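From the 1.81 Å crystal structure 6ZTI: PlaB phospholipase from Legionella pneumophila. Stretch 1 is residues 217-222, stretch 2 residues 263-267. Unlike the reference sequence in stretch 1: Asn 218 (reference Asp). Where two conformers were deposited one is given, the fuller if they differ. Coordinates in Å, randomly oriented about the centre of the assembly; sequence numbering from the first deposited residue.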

ATOM      1  N   SER B 217      14.394   7.078 -28.988  1.00 10.02           N
ATOM      2  CA  SER B 217      13.127   7.730 -28.734  1.00  7.11           C
ATOM      3  C   SER B 217      13.210   9.164 -29.234  1.00 11.87           C
ATOM      4  O   SER B 217      14.290   9.676 -29.551  1.00 10.70           O
ATOM      5  CB  SER B 217      12.774   7.712 -27.247  1.00  9.17           C
ATOM      6  OG  SER B 217      13.210   8.906 -26.615  1.00 11.76           O
ATOM      7  N   ASN B 218      12.049   9.815 -29.301  1.00  4.96           N
ATOM      8  CA  ASN B 218      11.962  11.236 -29.616  1.00  6.49           C
ATOM      9  C   ASN B 218      11.783  12.091 -28.365  1.00 10.73           C
ATOM     10  O   ASN B 218      11.403  13.266 -28.464  1.00  7.60           O
ATOM     11  CB  ASN B 218      10.823  11.502 -30.602  1.00  6.69           C
ATOM     12  CG  ASN B 218       9.450  11.174 -30.027  1.00  8.52           C
ATOM     13  OD1 ASN B 218       9.308  10.878 -28.847  1.00  6.63           O
ATOM     14  ND2 ASN B 218       8.424  11.242 -30.872  1.00 11.51           N
ATOM     15  N   GLY B 219      12.073  11.525 -27.196  1.00  8.88           N
ATOM     16  CA  GLY B 219      11.853  12.170 -25.929  1.00  9.30           C
ATOM     17  C   GLY B 219      10.607  11.701 -25.215  1.00 10.30           C
ATOM     18  O   GLY B 219      10.500  11.892 -24.003  1.00 11.66           O
ATOM     19  N   VAL B 220       9.662  11.096 -25.934  1.00  5.92           N
ATOM     20  CA  VAL B 220       8.410  10.668 -25.326  1.00 11.68           C
ATOM     21  C   VAL B 220       8.073   9.240 -25.737  1.00  7.57           C
ATOM     22  O   VAL B 220       7.655   8.439 -24.903  1.00  7.63           O
ATOM     23  CB  VAL B 220       7.264  11.628 -25.698  1.00  8.24           C
ATOM     24  CG1 VAL B 220       5.938  11.124 -25.159  1.00 19.18           C
ATOM     25  CG2 VAL B 220       7.555  13.012 -25.191  1.00  6.80           C
ATOM     26  N   VAL B 221       8.231   8.910 -27.019  1.00 10.01           N
ATOM     27  CA  VAL B 221       7.872   7.599 -27.542  0.54  8.84           C
ATOM     28  C   VAL B 221       9.081   6.994 -28.230  1.00 10.61           C
ATOM     29  O   VAL B 221       9.752   7.655 -29.029  1.00 11.15           O
ATOM     30  CB  VAL B 221       6.676   7.671 -28.513  0.54 13.25           C
ATOM     31  CG1 VAL B 221       5.402   7.964 -27.757  0.54 13.67           C
ATOM     32  CG2 VAL B 221       6.909   8.724 -29.593  0.54  9.08           C
ATOM     33  N   ARG B 222       9.351   5.736 -27.923  1.00  8.74           N
ATOM     34  CA  ARG B 222      10.404   5.011 -28.602  1.00 11.42           C
ATOM     35  C   ARG B 222       9.959   4.686 -30.024  1.00  7.91           C
ATOM     36  O   ARG B 222       8.798   4.351 -30.259  1.00  5.66           O
ATOM     37  CB  ARG B 222      10.723   3.733 -27.827  1.00  9.31           C
ATOM     38  CG  ARG B 222      11.128   3.997 -26.378  1.00  9.60           C
ATOM     39  CD  ARG B 222      10.992   2.770 -25.520  1.00 10.28           C
ATOM     40  NE  ARG B 222      11.772   2.895 -24.296  1.00 10.98           N
ATOM     41  CZ  ARG B 222      11.724   2.048 -23.270  1.00 10.24           C
ATOM     42  NH1 ARG B 222      10.915   1.004 -23.297  1.00 11.40           N
ATOM     43  NH2 ARG B 222      12.491   2.256 -22.202  1.00  9.25           N
ATOM     44  N   GLY B 263      15.315  14.487 -38.159  1.00 12.91           N
ATOM     45  CA  GLY B 263      15.465  15.752 -37.462  1.00 15.61           C
ATOM     46  C   GLY B 263      14.288  16.188 -36.631  1.00 15.52           C
ATOM     47  O   GLY B 263      14.161  17.379 -36.329  1.00 15.64           O
ATOM     48  N   LEU B 264      13.432  15.264 -36.227  1.00 12.48           N
ATOM     49  CA  LEU B 264      12.143  15.595 -35.637  1.00 10.94           C
ATOM     50  C   LEU B 264      11.992  14.956 -34.264  1.00 11.03           C
ATOM     51  O   LEU B 264      12.265  13.761 -34.095  1.00 12.01           O
ATOM     52  CB  LEU B 264      11.018  15.145 -36.569  1.00 15.83           C
ATOM     53  CG  LEU B 264      10.939  15.815 -37.945  1.00 14.83           C
ATOM     54  CD1 LEU B 264       9.781  15.233 -38.702  1.00 23.33           C
ATOM     55  CD2 LEU B 264      10.774  17.314 -37.819  1.00 16.47           C
ATOM     56  N   SER B 265      11.544  15.753 -33.288  1.00  8.89           N
ATOM     57  CA  SER B 265      11.301  15.309 -31.923  1.00  6.97           C
ATOM     58  C   SER B 265       9.800  15.171 -31.708  1.00  7.01           C
ATOM     59  O   SER B 265       9.003  15.319 -32.632  1.00 10.00           O
ATOM     60  CB  SER B 265      11.902  16.287 -30.917  1.00 18.90           C
ATOM     61  OG  SER B 265      11.235  17.544 -30.977  1.00 14.81           O
ATOM     62  N   HIS B 266       9.395  14.909 -30.467  1.00 12.31           N
ATOM     63  CA  HIS B 266       7.972  14.711 -30.210  1.00  9.53           C
ATOM     64  C   HIS B 266       7.192  16.018 -30.275  1.00 11.87           C
ATOM     65  O   HIS B 266       6.104  16.068 -30.864  1.00 10.93           O
ATOM     66  CB  HIS B 266       7.767  14.054 -28.848  1.00  8.01           C
ATOM     67  CG  HIS B 266       6.408  13.441 -28.670  1.00 13.19           C
ATOM     68  ND1 HIS B 266       6.007  12.310 -29.350  1.00  9.88           N
ATOM     69  CD2 HIS B 266       5.366  13.797 -27.881  1.00 11.66           C
ATOM     70  CE1 HIS B 266       4.775  11.996 -28.989  1.00 10.33           C
ATOM     71  NE2 HIS B 266       4.367  12.875 -28.093  1.00 11.12           N
ATOM     72  N   SER B 267       7.731  17.083 -29.679  1.00 10.55           N
ATOM     73  CA  SER B 267       6.988  18.290 -29.381  1.00 13.84           C
ATOM     74  C   SER B 267       7.879  19.502 -29.586  1.00 17.64           C
ATOM     75  O   SER B 267       9.081  19.386 -29.852  1.00 13.67           O
ATOM     76  CB  SER B 267       6.468  18.253 -27.938  1.00 19.97           C
ATOM     77  OG  SER B 267       5.594  17.163 -27.758  1.00 27.60           O
TER
HETATM   78  O   HOH W   1       9.294  12.603 -33.526  1.00 11.13           O

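Two loop segments of one chain, neither with regular helix or strand, meet over a small area of 235 Å², summed over both sides. The nearest CA pair across the stretches is Asn 218 CA and Ser 265 CA, 4.7 Å apart.

One direct hydrogen bond joins the two backbones. His 266 N donates to Asn 218 O at 3.3 Å. A second bond joins the two side chains. Asn 218 ND2 donates to His 266 ND1 at 3.0 Å, but its angle of 131° makes it weak. The amide nitrogen lies at the edge of the imidazole, near the ring plane, where the lone pair of an unprotonated ND1 is directed. The other ring nitrogen, His 266 NE2, is hydrogen-bonded elsewhere in the structure.

Asn 218 differs from the reference sequence, which has Asp here. Its CB points toward the other stretch, and chi1 is p. The two ends of its amide do different work. Asn 218 OD1 turns back to its own loop and accepts from Val 220 N and Val 221 N, both at 2.9 Å. Asn 218 ND2 faces the second stretch. Besides His 266 ND1, it donates to water 1, with Asn 218 ND2 to water O at 3.1 Å. The O of water 1 donates weakly to Leu 264 O at 3.2 Å and to Ser 265 O at 2.9 Å. It thus links the asparagine amide to two backbone carbonyls of the second stretch.

The first loop is braced internally as well. Asn 218 N donates to Val 221 O at 3.2 Å, and Gly 219 N donates to Ser 217 OG at 2.9 Å. Gly 219 has a phi of 101°. A CB at these backbone angles would be jammed against the carbonyl O of Asn 218, so glycine suits this position.

His 266 is buried, and the other stretch covers 95 Å² of it, the largest covered area of any residue here. Its chi1 is t, and its CB points toward the first stretch. Val 220 packs over one face of the His 266 ring in a CH-pi contact, with Val 220 CB 3.7 Å from the ring centroid and 16° off the normal. Val 221 CG2 approaches His 266 ND1 obliquely at 3.7 Å. The valines give the ring apolar contacts while the asparagine meets its polar edge.

Ser 265 adds a packing contact, its CB 3.9 Å from Asn 218 O. Its OG is hydrogen-bonded elsewhere in the structure.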